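Local structure of dipeptide Epimerase (3JVA) at residues V43-G48 and C106-G111; L188-A193 and E212-P217; M238-C243 and N262-K267. The protein is a magnesium-binding enzyme of the mandelate racemase/muconate lactonizing family, in which an N-terminal capping domain is joined to an enolase-type beta/alpha barrel. All coordinates share one frame; numbering follows the deposited sequence.

Contact 1 of 3, residues V43-G48 and C106-G111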
loop_
_atom_site.group_PDB
_atom_site.type_symbol
_atom_site.label_atom_id
_atom_site.label_comp_id
_atom_site.label_asym_id
_atom_site.label_seq_id
_atom_site.Cartn_x
_atom_site.Cartn_y
_atom_site.Cartn_z
ATOM N N VAL B 43 52.655 -11.871 -5.955
ATOM C CA VAL B 43 52.255 -10.527 -5.559
ATOM C C VAL B 43 51.027 -10.079 -6.341
ATOM O O VAL B 43 50.941 -10.304 -7.548
ATOM C CB VAL B 43 53.397 -9.515 -5.805
ATOM C CG1 VAL B 43 52.936 -8.108 -5.449
ATOM C CG2 VAL B 43 54.614 -9.894 -4.969
ATOM N N GLY B 44 50.083 -9.448 -5.649
ATOM C CA GLY B 44 48.875 -8.972 -6.299
ATOM C C GLY B 44 48.820 -7.458 -6.247
ATOM O O GLY B 44 49.257 -6.858 -5.266
ATOM N N TYR B 45 48.282 -6.839 -7.294
ATOM C CA TYR B 45 48.195 -5.385 -7.352
ATOM C C TYR B 45 46.769 -4.878 -7.216
ATOM O O TYR B 45 45.841 -5.450 -7.777
ATOM C CB TYR B 45 48.775 -4.879 -8.672
ATOM C CG TYR B 45 50.251 -5.166 -8.819
ATOM C CD1 TYR B 45 51.205 -4.297 -8.290
ATOM C CD2 TYR B 45 50.691 -6.320 -9.461
ATOM C CE1 TYR B 45 52.571 -4.574 -8.398
ATOM C CE2 TYR B 45 52.053 -6.608 -9.575
ATOM C CZ TYR B 45 52.983 -5.732 -9.042
ATOM O OH TYR B 45 54.324 -6.012 -9.166
ATOM N N GLY B 46 46.610 -3.792 -6.470
ATOM C CA GLY B 46 45.295 -3.210 -6.287
ATOM C C GLY B 46 45.411 -1.700 -6.274
ATOM O O GLY B 46 46.504 -1.154 -6.136
ATOM N N GLU B 47 44.289 -1.016 -6.447
ATOM C CA GLU B 47 44.306 0.439 -6.438
ATOM C C GLU B 47 43.105 0.985 -5.694
ATOM O O GLU B 47 42.010 0.431 -5.762
ATOM C CB GLU B 47 44.312 0.997 -7.870
ATOM C CG GLU B 47 44.284 2.528 -7.924
ATOM C CD GLU B 47 44.486 3.087 -9.332
ATOM O OE1 GLU B 47 43.919 2.515 -10.284
ATOM O OE2 GLU B 47 45.198 4.109 -9.476
ATOM N N GLY B 48 43.340 2.071 -4.972
ATOM C CA GLY B 48 42.288 2.739 -4.241
ATOM C C GLY B 48 42.216 4.111 -4.878
ATOM O O GLY B 48 43.122 4.931 -4.702
ATOM N N CYS B 106 43.688 -8.934 -4.049
ATOM C CA CYS B 106 43.393 -10.324 -3.692
ATOM C C CYS B 106 42.910 -11.102 -4.908
ATOM O O CYS B 106 43.297 -12.252 -5.106
ATOM C CB CYS B 106 42.340 -10.389 -2.580
ATOM S SG CYS B 106 42.975 -9.908 -0.955
ATOM N N TYR B 107 42.052 -10.492 -5.723
ATOM C CA TYR B 107 41.592 -11.184 -6.911
ATOM C C TYR B 107 42.758 -11.374 -7.883
ATOM O O TYR B 107 42.822 -12.383 -8.578
ATOM C CB TYR B 107 40.447 -10.426 -7.591
ATOM C CG TYR B 107 39.098 -10.700 -6.968
ATOM C CD1 TYR B 107 38.571 -9.854 -5.995
ATOM C CD2 TYR B 107 38.356 -11.825 -7.337
ATOM C CE1 TYR B 107 37.339 -10.119 -5.400
ATOM C CE2 TYR B 107 37.122 -12.101 -6.750
ATOM C CZ TYR B 107 36.621 -11.244 -5.782
ATOM O OH TYR B 107 35.399 -11.506 -5.205
ATOM N N ASP B 108 43.687 -10.419 -7.920
ATOM C CA ASP B 108 44.846 -10.544 -8.809
ATOM C C ASP B 108 45.626 -11.777 -8.350
ATOM O O ASP B 108 46.048 -12.600 -9.169
ATOM C CB ASP B 108 45.720 -9.286 -8.730
ATOM C CG ASP B 108 46.853 -9.289 -9.752
ATOM O OD1 ASP B 108 46.774 -10.052 -10.738
ATOM O OD2 ASP B 108 47.817 -8.517 -9.575
ATOM N N LEU B 109 45.789 -11.909 -7.032
ATOM C CA LEU B 109 46.499 -13.050 -6.454
ATOM C C LEU B 109 45.770 -14.359 -6.749
ATOM O O LEU B 109 46.405 -15.383 -6.992
ATOM C CB LEU B 109 46.670 -12.872 -4.935
ATOM C CG LEU B 109 47.818 -11.953 -4.489
ATOM C CD1 LEU B 109 47.736 -11.695 -2.986
ATOM C CD2 LEU B 109 49.162 -12.605 -4.850
ATOM N N MET B 110 44.440 -14.338 -6.718
ATOM C CA MET B 110 43.674 -15.542 -7.022
ATOM C C MET B 110 43.991 -15.997 -8.450
ATOM O O MET B 110 44.213 -17.185 -8.705
ATOM C CB MET B 110 42.169 -15.276 -6.898
ATOM C CG MET B 110 41.680 -15.098 -5.471
ATOM S SD MET B 110 39.876 -15.002 -5.416
ATOM C CE MET B 110 39.643 -13.601 -4.277
ATOM N N GLY B 111 44.004 -15.050 -9.382
ATOM C CA GLY B 111 44.300 -15.393 -10.765
ATOM C C GLY B 111 45.715 -15.921 -10.921
ATOM O O GLY B 111 45.955 -16.895 -11.639
#
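D108 reaches from its helix to the strand backbone at Y45, where OD2 takes the N-H. Its CB lies 3.8 Å from the backbone N of Y45. CG, held anti to its own backbone N (chi1 -173°), is 4.0 Å from CA of G44, and from there the carboxylate divides its work. OD2 accepts the N-H of Y45 at 2.9 Å through its anti lone pair, in a nearly straight bond (163°). The same oxygen lies at the edge of the Y45 ring, near its plane, 3.6 Å from CD2. The Y45 and D108 side chains run side by side in one direction, ring and carboxylate 38° apart. OD1 turns to other partners: it accepts from the backbone N of L350, and more weakly from NE2 of Q112. Aspartate suits the place because its short arm offers two acceptors to backbone N-H groups in a buried setting.

The strand 43-48 is the edge strand of the antiparallel sheet of the N-terminal domain, bonded on its inner side to strand 29-38, and helix 96-114 packs against it; the two short segments run roughly antiparallel, with axes 6.1 Å apart at closest approach. Glycine suits so close an approach: G44 has no side chain, and its CA stands 4.7 Å from L109 CA. L109 lays its branch directly on the G44 backbone: CG is 3.6 Å from G44 CA, and CD2 lies 3.4 Å from G44 N and touches the carbonyl carbon of V43. L109 also packs on I36 and T38 of strand 29-38, while V43 O accepts a hydrogen bond from NE2 of Q112, one turn further along the helix from D108.

Contact 2 of 3, residues L188-A193 and E212-P217. With MG (magnesium ion), chain O.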
loop_
_atom_site.group_PDB
_atom_site.type_symbol
_atom_site.label_atom_id
_atom_site.label_comp_id
_atom_site.label_asym_id
_atom_site.label_seq_id
_atom_site.Cartn_x
_atom_site.Cartn_y
_atom_site.Cartn_z
ATOM N N LEU B 188 24.961 10.718 -21.767
ATOM C CA LEU B 188 25.087 11.955 -21.019
ATOM C C LEU B 188 25.115 11.667 -19.527
ATOM O O LEU B 188 24.472 10.730 -19.060
ATOM C CB LEU B 188 23.907 12.881 -21.322
ATOM C CG LEU B 188 23.572 13.080 -22.801
ATOM C CD1 LEU B 188 22.495 14.143 -22.922
ATOM C CD2 LEU B 188 24.828 13.479 -23.577
ATOM N N ASP B 189 25.886 12.455 -18.789
ATOM C CA ASP B 189 25.930 12.303 -17.343
ATOM C C ASP B 189 25.497 13.650 -16.796
ATOM O O ASP B 189 26.231 14.630 -16.916
ATOM C CB ASP B 189 27.341 11.979 -16.849
ATOM C CG ASP B 189 27.349 11.540 -15.400
ATOM O OD1 ASP B 189 26.509 12.056 -14.632
ATOM O OD2 ASP B 189 28.186 10.686 -15.035
ATOM N N ALA B 190 24.306 13.702 -16.202
ATOM C CA ALA B 190 23.774 14.952 -15.665
ATOM C C ALA B 190 24.317 15.319 -14.287
ATOM O O ALA B 190 23.986 16.369 -13.744
ATOM C CB ALA B 190 22.242 14.892 -15.629
ATOM N N ASN B 191 25.149 14.445 -13.728
ATOM C CA ASN B 191 25.766 14.675 -12.426
ATOM C C ASN B 191 24.904 15.363 -11.367
ATOM O O ASN B 191 25.284 16.410 -10.833
ATOM C CB ASN B 191 27.078 15.447 -12.613
ATOM C CG ASN B 191 28.161 14.597 -13.262
ATOM O OD1 ASN B 191 28.612 13.599 -12.694
ATOM N ND2 ASN B 191 28.577 14.986 -14.459
ATOM N N GLN B 192 23.751 14.764 -11.076
ATOM C CA GLN B 192 22.812 15.252 -10.058
ATOM C C GLN B 192 22.442 16.724 -10.203
ATOM O O GLN B 192 22.111 17.388 -9.219
ATOM C CB GLN B 192 23.409 15.033 -8.662
ATOM C CG GLN B 192 24.014 13.665 -8.437
ATOM C CD GLN B 192 24.733 13.564 -7.103
ATOM O OE1 GLN B 192 24.105 13.576 -6.042
ATOM N NE2 GLN B 192 26.057 13.476 -7.152
ATOM N N ALA B 193 22.448 17.222 -11.431
ATOM C CA ALA B 193 22.176 18.632 -11.679
ATOM C C ALA B 193 20.755 19.165 -11.543
ATOM O O ALA B 193 20.573 20.326 -11.173
ATOM C CB ALA B 193 22.714 19.006 -13.064
ATOM N N GLU B 212 21.442 7.932 -25.951
ATOM C CA GLU B 212 21.376 6.539 -25.526
ATOM C C GLU B 212 20.871 6.423 -24.090
ATOM O O GLU B 212 20.062 5.544 -23.772
ATOM C CB GLU B 212 22.745 5.866 -25.615
ATOM C CG GLU B 212 22.693 4.426 -25.135
ATOM C CD GLU B 212 24.051 3.866 -24.788
ATOM O OE1 GLU B 212 24.935 4.653 -24.399
ATOM O OE2 GLU B 212 24.224 2.637 -24.884
ATOM N N LEU B 213 21.367 7.298 -23.219
ATOM C CA LEU B 213 20.953 7.290 -21.823
ATOM C C LEU B 213 21.416 8.528 -21.077
ATOM O O LEU B 213 22.334 9.232 -21.509
ATOM C CB LEU B 213 21.497 6.040 -21.120
ATOM C CG LEU B 213 23.024 5.922 -21.017
ATOM C CD1 LEU B 213 23.548 6.790 -19.863
ATOM C CD2 LEU B 213 23.403 4.465 -20.783
ATOM N N VAL B 214 20.766 8.790 -19.949
ATOM C CA VAL B 214 21.124 9.914 -19.101
ATOM C C VAL B 214 21.397 9.369 -17.710
ATOM O O VAL B 214 20.552 8.710 -17.102
ATOM C CB VAL B 214 20.009 10.961 -19.019
ATOM C CG1 VAL B 214 20.396 12.044 -18.022
ATOM C CG2 VAL B 214 19.778 11.569 -20.396
ATOM N N GLU B 215 22.594 9.667 -17.229
ATOM C CA GLU B 215 23.073 9.223 -15.934
ATOM C C GLU B 215 22.726 10.199 -14.814
ATOM O O GLU B 215 22.870 11.411 -14.972
ATOM C CB GLU B 215 24.589 9.073 -16.026
ATOM C CG GLU B 215 25.222 8.153 -15.036
ATOM C CD GLU B 215 26.707 7.999 -15.303
ATOM O OE1 GLU B 215 27.104 7.900 -16.491
ATOM O OE2 GLU B 215 27.474 7.970 -14.330
ATOM N N GLN B 216 22.267 9.651 -13.690
ATOM C CA GLN B 216 21.939 10.407 -12.481
ATOM C C GLN B 216 21.453 11.845 -12.685
ATOM O O GLN B 216 22.162 12.798 -12.373
ATOM C CB GLN B 216 23.174 10.418 -11.572
ATOM C CG GLN B 216 22.912 10.792 -10.126
ATOM C CD GLN B 216 22.134 9.727 -9.389
ATOM O OE1 GLN B 216 22.438 8.533 -9.493
ATOM N NE2 GLN B 216 21.124 10.147 -8.636
ATOM N N PRO B 217 20.218 12.019 -13.177
ATOM C CA PRO B 217 19.708 13.374 -13.395
ATOM C C PRO B 217 19.372 14.181 -12.135
ATOM O O PRO B 217 19.308 15.407 -12.188
ATOM C CB PRO B 217 18.495 13.143 -14.289
ATOM C CG PRO B 217 17.989 11.813 -13.827
ATOM C CD PRO B 217 19.267 11.006 -13.665
HETATM MG MG MG O . 28.239 9.329 -13.462
HETATM O O HOH W 1 26.932 8.667 -19.282
HETATM O O HOH W 2 26.577 10.257 -12.642
HETATM O O HOH W 3 29.387 10.575 -12.303
HETATM O O HOH W 4 30.170 8.686 -14.150
#
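D189 and E215 stand next to each other on two parallel strands of the beta/alpha barrel and hold one magnesium ion between their carboxylates. Helix 196-206 connects the strands, a beta-alpha-beta unit that places both acids at the C-terminal ends of the strands, where enolase-superfamily barrels carry their metal site.

The tight part is the paired backbone. L188 N donates to L213 O, L188 O accepts from E215 N at 2.8 Å, and A190 N continues the series to E215 O. L188 and V214 lie on the sheet face opposite D189 and E215, and with P217 they pack on helix 196-206. Past the strand end, A190 CB meets CG1 of V214 at 4.2 Å and rests against P217. A methyl group suits A190 here, as its CB is already 3.6 Å from E215 O. Beyond the strands the chain makes a type I' turn from A190 to A193, and Q192 N donates to Q216 O. The CG atoms of Q192 and Q216 touch, but their amide planes are 81° apart. Q192 OE1 accepts from R220 N; Q216 NE2 donates to V218 O, and Q216 OE1 accepts from D240 N.

On the metal side, waters rather than protein atoms take much of the space around the carboxylates. D189 OD2 and E215 OE2 are 2.9 Å apart, a spacing consistent with both oxygens binding the same cation; D240 and three waters complete its shell. Aspartate and glutamate differ in reach, and E215 needs its extended chain (chi2 175°) to bring OE2 to the ion. A further water donates to E215 OE1 and, weakly, to L188 O. D189 OD1 accepts from N191 N in an Asx turn, and also takes a 2.7 Å hydrogen bond from a water whose oxygen is itself bound to magnesium.

Contact 3 of 3, residues M238-C243 and N262-K267; sequences MADESC and NIKLMK. With MG (magnesium ion), chain O.
D240 forms salt bridges to K267 and K264. K267 NZ approaches D240 OD1 at 2.7 Å, while K264 NZ, arriving on an extended chain, makes a weak bond of 3.2 Å to OD2, the oxygen that also binds magnesium at 2.0 Å.

Hydrogen bonds to carbonyls hold K267 further. A bend at chi3 (-57°) brings NZ among three of them: D240 O, met from above its plane, C243 O at 2.8 Å, and N262 O. D240 O also accepts from C243 N on its opposite face, closing a type I turn. A long flexible chain ending in a multiple donor suits lysine to a site where four oxygens surround NZ. Between the strands, N262 N donates to A239 O.

One water bridges the polar groups: it donates to D240 OD1 and E241 OE2 and accepts from K264 NZ.

M238 adds a van der Waals contact, its SD lying 3.6 Å from N262 CB.

Strands 236-239 and 260-263 are parallel neighbours in the barrel, linked by helix 246-255, whose A249 and L252 pack on C243; strand 287-290 flanks N262 and I263 on the other side.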
loop_
_atom_site.group_PDB
_atom_site.type_symbol
_atom_site.label_atom_id
_atom_site.label_comp_id
_atom_site.label_asym_id
_atom_site.label_seq_id
_atom_site.Cartn_x
_atom_site.Cartn_y
_atom_site.Cartn_z
ATOM N N MET B 238 19.933 6.052 -15.925
ATOM C CA MET B 238 20.876 5.236 -15.171
ATOM C C MET B 238 21.264 5.865 -13.845
ATOM O O MET B 238 21.515 7.068 -13.757
ATOM C CB MET B 238 22.140 4.997 -16.013
ATOM C CG MET B 238 23.294 4.329 -15.276
ATOM S SD MET B 238 24.675 3.965 -16.407
ATOM C CE MET B 238 25.053 5.555 -17.006
ATOM N N ALA B 239 21.301 5.045 -12.802
ATOM C CA ALA B 239 21.699 5.534 -11.493
ATOM C C ALA B 239 23.212 5.374 -11.362
ATOM O O ALA B 239 23.769 4.362 -11.772
ATOM C CB ALA B 239 20.999 4.734 -10.388
ATOM N N ASP B 240 23.873 6.389 -10.822
ATOM C CA ASP B 240 25.311 6.324 -10.590
ATOM C C ASP B 240 25.510 6.572 -9.096
ATOM O O ASP B 240 25.568 5.625 -8.313
ATOM C CB ASP B 240 26.071 7.378 -11.404
ATOM C CG ASP B 240 27.591 7.283 -11.220
ATOM O OD1 ASP B 240 28.049 6.574 -10.301
ATOM O OD2 ASP B 240 28.336 7.924 -11.988
ATOM N N GLU B 241 25.584 7.841 -8.702
ATOM C CA GLU B 241 25.784 8.197 -7.303
ATOM C C GLU B 241 24.723 7.615 -6.358
ATOM O O GLU B 241 24.995 7.431 -5.171
ATOM C CB GLU B 241 25.850 9.726 -7.138
ATOM C CG GLU B 241 27.156 10.394 -7.617
ATOM C CD GLU B 241 27.332 10.415 -9.136
ATOM O OE1 GLU B 241 26.333 10.249 -9.871
ATOM O OE2 GLU B 241 28.478 10.621 -9.596
ATOM N N SER B 242 23.527 7.320 -6.872
ATOM C CA SER B 242 22.472 6.743 -6.034
ATOM C C SER B 242 22.797 5.295 -5.675
ATOM O O SER B 242 22.151 4.708 -4.807
ATOM C CB SER B 242 21.105 6.791 -6.735
ATOM O OG SER B 242 20.558 8.101 -6.716
ATOM N N CYS B 243 23.790 4.718 -6.349
ATOM C CA CYS B 243 24.184 3.342 -6.058
ATOM C C CYS B 243 25.666 3.203 -5.747
ATOM O O CYS B 243 26.508 3.293 -6.645
ATOM C CB CYS B 243 23.839 2.404 -7.216
ATOM S SG CYS B 243 24.349 0.676 -6.896
ATOM N N ASN B 262 24.905 1.979 -12.685
ATOM C CA ASN B 262 26.331 2.110 -12.962
ATOM C C ASN B 262 27.164 1.733 -11.748
ATOM O O ASN B 262 27.063 2.348 -10.684
ATOM C CB ASN B 262 26.641 3.549 -13.395
ATOM C CG ASN B 262 28.024 3.702 -14.017
ATOM O OD1 ASN B 262 28.604 2.742 -14.530
ATOM N ND2 ASN B 262 28.546 4.925 -13.996
ATOM N N ILE B 263 27.980 0.702 -11.920
ATOM C CA ILE B 263 28.866 0.217 -10.871
ATOM C C ILE B 263 30.236 0.867 -11.003
ATOM O O ILE B 263 30.707 1.095 -12.116
ATOM C CB ILE B 263 29.114 -1.309 -11.010
ATOM C CG1 ILE B 263 27.805 -2.084 -10.887
ATOM C CG2 ILE B 263 30.144 -1.772 -9.977
ATOM C CD1 ILE B 263 27.948 -3.562 -11.260
ATOM N N LYS B 264 30.864 1.184 -9.874
ATOM C CA LYS B 264 32.237 1.692 -9.876
ATOM C C LYS B 264 32.915 0.976 -8.713
ATOM O O LYS B 264 32.424 1.014 -7.588
ATOM C CB LYS B 264 32.307 3.203 -9.679
ATOM C CG LYS B 264 31.852 3.983 -10.901
ATOM C CD LYS B 264 32.021 5.483 -10.709
ATOM C CE LYS B 264 31.430 6.241 -11.899
ATOM N NZ LYS B 264 31.549 7.719 -11.726
ATOM N N LEU B 265 34.030 0.309 -8.984
ATOM C CA LEU B 265 34.723 -0.415 -7.921
ATOM C C LEU B 265 35.099 0.485 -6.746
ATOM O O LEU B 265 35.092 0.042 -5.593
ATOM C CB LEU B 265 35.979 -1.110 -8.468
ATOM C CG LEU B 265 35.755 -2.162 -9.559
ATOM C CD1 LEU B 265 37.074 -2.841 -9.881
ATOM C CD2 LEU B 265 34.722 -3.195 -9.099
ATOM N N MET B 266 35.407 1.752 -7.030
ATOM C CA MET B 266 35.795 2.690 -5.981
ATOM C C MET B 266 34.609 3.251 -5.189
ATOM O O MET B 266 34.799 4.039 -4.264
ATOM C CB MET B 266 36.623 3.833 -6.569
ATOM C CG MET B 266 37.877 3.374 -7.321
ATOM S SD MET B 266 38.918 2.161 -6.423
ATOM C CE MET B 266 39.758 1.365 -7.831
ATOM N N LYS B 267 33.396 2.857 -5.578
ATOM C CA LYS B 267 32.173 3.259 -4.880
ATOM C C LYS B 267 31.700 2.096 -4.008
ATOM O O LYS B 267 31.199 2.298 -2.896
ATOM C CB LYS B 267 31.028 3.562 -5.852
ATOM C CG LYS B 267 31.040 4.919 -6.526
ATOM C CD LYS B 267 29.677 5.184 -7.180
ATOM C CE LYS B 267 29.300 4.089 -8.179
ATOM N NZ LYS B 267 27.966 4.337 -8.813
HETATM MG MG MG O . 28.239 9.329 -13.462
HETATM O O HOH W 5 30.111 8.173 -9.290
HETATM O O HOH W 3 29.387 10.575 -12.303
HETATM O O HOH W 2 26.577 10.257 -12.642
HETATM O O HOH W 6 28.714 0.901 -7.306
HETATM O O HOH W 4 30.170 8.686 -14.150
#

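How the contacts relate
Along the chain the contacts come in series, contact 1 in the N-terminal domain and contacts 2 and 3 in the barrel. Contacts 2 and 3, their centres about 12 Å apart, are two beta-alpha-beta units of the same barrel sheet, joined through helix 223-232: strands 213-215 and 236-239 are neighbours, and Q216 N probably bonds to M238 O. Together they supply all three protein ligands of the magnesium ion, and three waters are common to both. Contact 1 lies about 32 Å from contact 2, centre to centre, and the two do not touch. It does meet contact 3, where the M266 side chain packs against E47 and G48, so the N-terminal domain's edge strand borders the barrel's metal-bearing end.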